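Local coordinates for uncharacterized ATP-binding protein MJECL15 (Methanocaldococcus jannaschii, PDB 3H92) that is of unknown function but probably binds ATP and carries a C-terminal domain of the helix-turn-helix clan, at residues A[59-62]-A[63-66]. Sequence-based numbering, arbitrary orientation.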
ATOM      1  N   ARG A  59      -4.348   2.154  -6.952  1.00 31.10           N
ATOM      2  CA  ARG A  59      -4.431   3.211  -5.942  1.00 32.28           C
ATOM      3  C   ARG A  59      -5.772   3.207  -5.259  1.00 30.86           C
ATOM      4  O   ARG A  59      -5.846   3.321  -4.056  1.00 30.95           O
ATOM      5  CB  ARG A  59      -4.128   4.631  -6.483  1.00 32.97           C
ATOM      6  CG  ARG A  59      -5.334   5.382  -7.013  1.00 37.39           C
ATOM      7  CD  ARG A  59      -5.103   6.825  -7.147  1.00 40.27           C
ATOM      8  NE  ARG A  59      -5.539   7.320  -8.446  1.00 42.79           N
ATOM      9  CZ  ARG A  59      -4.748   7.474  -9.525  1.00 45.40           C
ATOM     10  NH1 ARG A  59      -5.290   7.986 -10.618  1.00 43.55           N
ATOM     11  NH2 ARG A  59      -3.433   7.126  -9.558  1.00 45.33           N
ATOM     12  N   ILE A  60      -6.826   3.092  -6.038  1.00 30.00           N
ATOM     13  CA  ILE A  60      -8.136   3.095  -5.498  1.00 29.45           C
ATOM     14  C   ILE A  60      -8.286   2.000  -4.447  1.00 29.96           C
ATOM     15  O   ILE A  60      -8.804   2.217  -3.357  1.00 29.31           O
ATOM     16  CB  ILE A  60      -9.131   2.881  -6.623  1.00 29.97           C
ATOM     17  CG1 ILE A  60      -9.342   4.173  -7.382  1.00 29.80           C
ATOM     18  CG2 ILE A  60     -10.466   2.452  -6.087  1.00 30.67           C
ATOM     19  CD1 ILE A  60     -10.399   4.039  -8.473  1.00 34.27           C
ATOM     20  N   PHE A  61      -7.775   0.824  -4.768  1.00 30.30           N
ATOM     21  CA  PHE A  61      -7.841  -0.324  -3.884  1.00 29.94           C
ATOM     22  C   PHE A  61      -7.066  -0.143  -2.588  1.00 29.85           C
ATOM     23  O   PHE A  61      -7.534  -0.397  -1.487  1.00 28.53           O
ATOM     24  CB  PHE A  61      -7.318  -1.539  -4.659  1.00 30.46           C
ATOM     25  CG  PHE A  61      -7.222  -2.772  -3.837  1.00 32.47           C
ATOM     26  CD1 PHE A  61      -8.357  -3.501  -3.542  1.00 34.24           C
ATOM     27  CD2 PHE A  61      -5.994  -3.174  -3.297  1.00 34.19           C
ATOM     28  CE1 PHE A  61      -8.290  -4.647  -2.742  1.00 33.48           C
ATOM     29  CE2 PHE A  61      -5.916  -4.283  -2.486  1.00 30.77           C
ATOM     30  CZ  PHE A  61      -7.062  -5.023  -2.206  1.00 33.81           C
ATOM     31  N   LEU A  62      -5.838   0.305  -2.726  1.00 30.59           N
ATOM     32  CA  LEU A  62      -4.971   0.529  -1.579  1.00 30.22           C
ATOM     33  C   LEU A  62      -5.418   1.637  -0.678  1.00 30.25           C
ATOM     34  O   LEU A  62      -5.106   1.648   0.487  1.00 31.47           O
ATOM     35  CB  LEU A  62      -3.568   0.825  -2.093  1.00 30.19           C
ATOM     36  CG  LEU A  62      -2.905  -0.363  -2.787  1.00 29.29           C
ATOM     37  CD1 LEU A  62      -1.510   0.063  -3.255  1.00 31.89           C
ATOM     38  CD2 LEU A  62      -2.829  -1.564  -1.826  1.00 31.22           C
ATOM     39  N   ILE A  63      -6.129   2.596  -1.240  1.00 30.99           N
ATOM     40  CA  ILE A  63      -6.740   3.658  -0.459  1.00 31.46           C
ATOM     41  C   ILE A  63      -7.921   3.065   0.299  1.00 32.50           C
ATOM     42  O   ILE A  63      -8.050   3.254   1.518  1.00 32.39           O
ATOM     43  CB  ILE A  63      -7.239   4.825  -1.402  1.00 31.77           C
ATOM     44  CG1 ILE A  63      -6.080   5.710  -1.861  1.00 31.32           C
ATOM     45  CG2 ILE A  63      -8.350   5.709  -0.740  1.00 31.03           C
ATOM     46  CD1 ILE A  63      -6.413   6.612  -2.985  1.00 26.98           C
ATOM     47  N   LYS A  64      -8.817   2.396  -0.441  1.00 33.46           N
ATOM     48  CA  LYS A  64      -9.975   1.722   0.140  1.00 34.83           C
ATOM     49  C   LYS A  64      -9.553   0.806   1.302  1.00 34.63           C
ATOM     50  O   LYS A  64     -10.222   0.724   2.309  1.00 35.51           O
ATOM     51  CB  LYS A  64     -10.745   0.956  -0.953  1.00 35.61           C
ATOM     52  CG  LYS A  64     -11.626  -0.246  -0.500  1.00 40.04           C
ATOM     53  CD  LYS A  64     -12.098  -1.238  -1.706  1.00 45.51           C
ATOM     54  CE  LYS A  64     -11.740  -2.788  -1.508  1.00 46.29           C
ATOM     55  NZ  LYS A  64     -12.491  -3.826  -2.336  1.00 49.37           N
ATOM     56  N   GLU A  65      -8.419   0.162   1.173  1.00 34.03           N
ATOM     57  CA  GLU A  65      -7.964  -0.796   2.143  1.00 34.18           C
ATOM     58  C   GLU A  65      -7.053  -0.203   3.189  1.00 33.55           C
ATOM     59  O   GLU A  65      -6.374  -0.906   3.911  1.00 33.32           O
ATOM     60  CB  GLU A  65      -7.252  -1.896   1.388  1.00 34.35           C
ATOM     61  CG  GLU A  65      -8.181  -2.585   0.433  1.00 36.67           C
ATOM     62  CD  GLU A  65      -9.211  -3.471   1.151  1.00 42.35           C
ATOM     63  OE1 GLU A  65      -9.126  -3.695   2.406  1.00 45.58           O
ATOM     64  OE2 GLU A  65     -10.133  -3.948   0.441  1.00 46.35           O
ATOM     65  N   ASN A  66      -7.069   1.109   3.275  1.00 33.74           N
ATOM     66  CA  ASN A  66      -6.319   1.891   4.288  1.00 33.39           C
ATOM     67  C   ASN A  66      -4.831   1.661   4.390  1.00 31.67           C
ATOM     68  O   ASN A  66      -4.248   1.743   5.472  1.00 32.28           O
ATOM     69  CB  ASN A  66      -6.963   1.763   5.675  1.00 34.40           C
ATOM     70  CG  ASN A  66      -8.385   2.295   5.706  1.00 35.77           C
ATOM     71  OD1 ASN A  66      -9.315   1.563   6.076  1.00 41.21           O
ATOM     72  ND2 ASN A  66      -8.574   3.542   5.282  1.00 36.79           N
TER
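A Schellman motif closes the C-terminal end of helix 56-64, and in this last turn the Phe61 ring meets Lys64 and Glu65 at the end of the helix, in a domain placed in the helix-turn-helix clan. Three backbone bonds from residue i+4 to residue i build the turn: Ile63 N to Arg59 O, Lys64 N to Ile60 O, and Glu65 N to Phe61 O. The middle one is the straightest; the last bends to an N-H...O angle of 139° as Glu65 leaves helical geometry. Asn66, with positive phi, is the C-prime residue: its N reaches back to Ile63 O at 2.9 Å, while the N of the residue that follows pairs with Leu62 O. Glu65 CG lies over one face of the Phe61 ring, 3.8 Å from its centroid, in a CH-pi contact. The Glu65 chain bends at chi2 (-72°), which brings OE2 to 3.7 Å from Phe61 CE1, with the carboxylate plane turned 45° from the ring. The buried Phe61 ring also packs on Leu20 and Val24 of helix 8-27. Leu62 touches both Leu20 and Leu68 of strand 68-71, and Ile63 touches Leu70. Lys64 comes to the ring obliquely, CE lying 4.0 Å from Phe61 CD1, and its NZ makes a long salt bridge of 3.6 Å to Glu65 OE2.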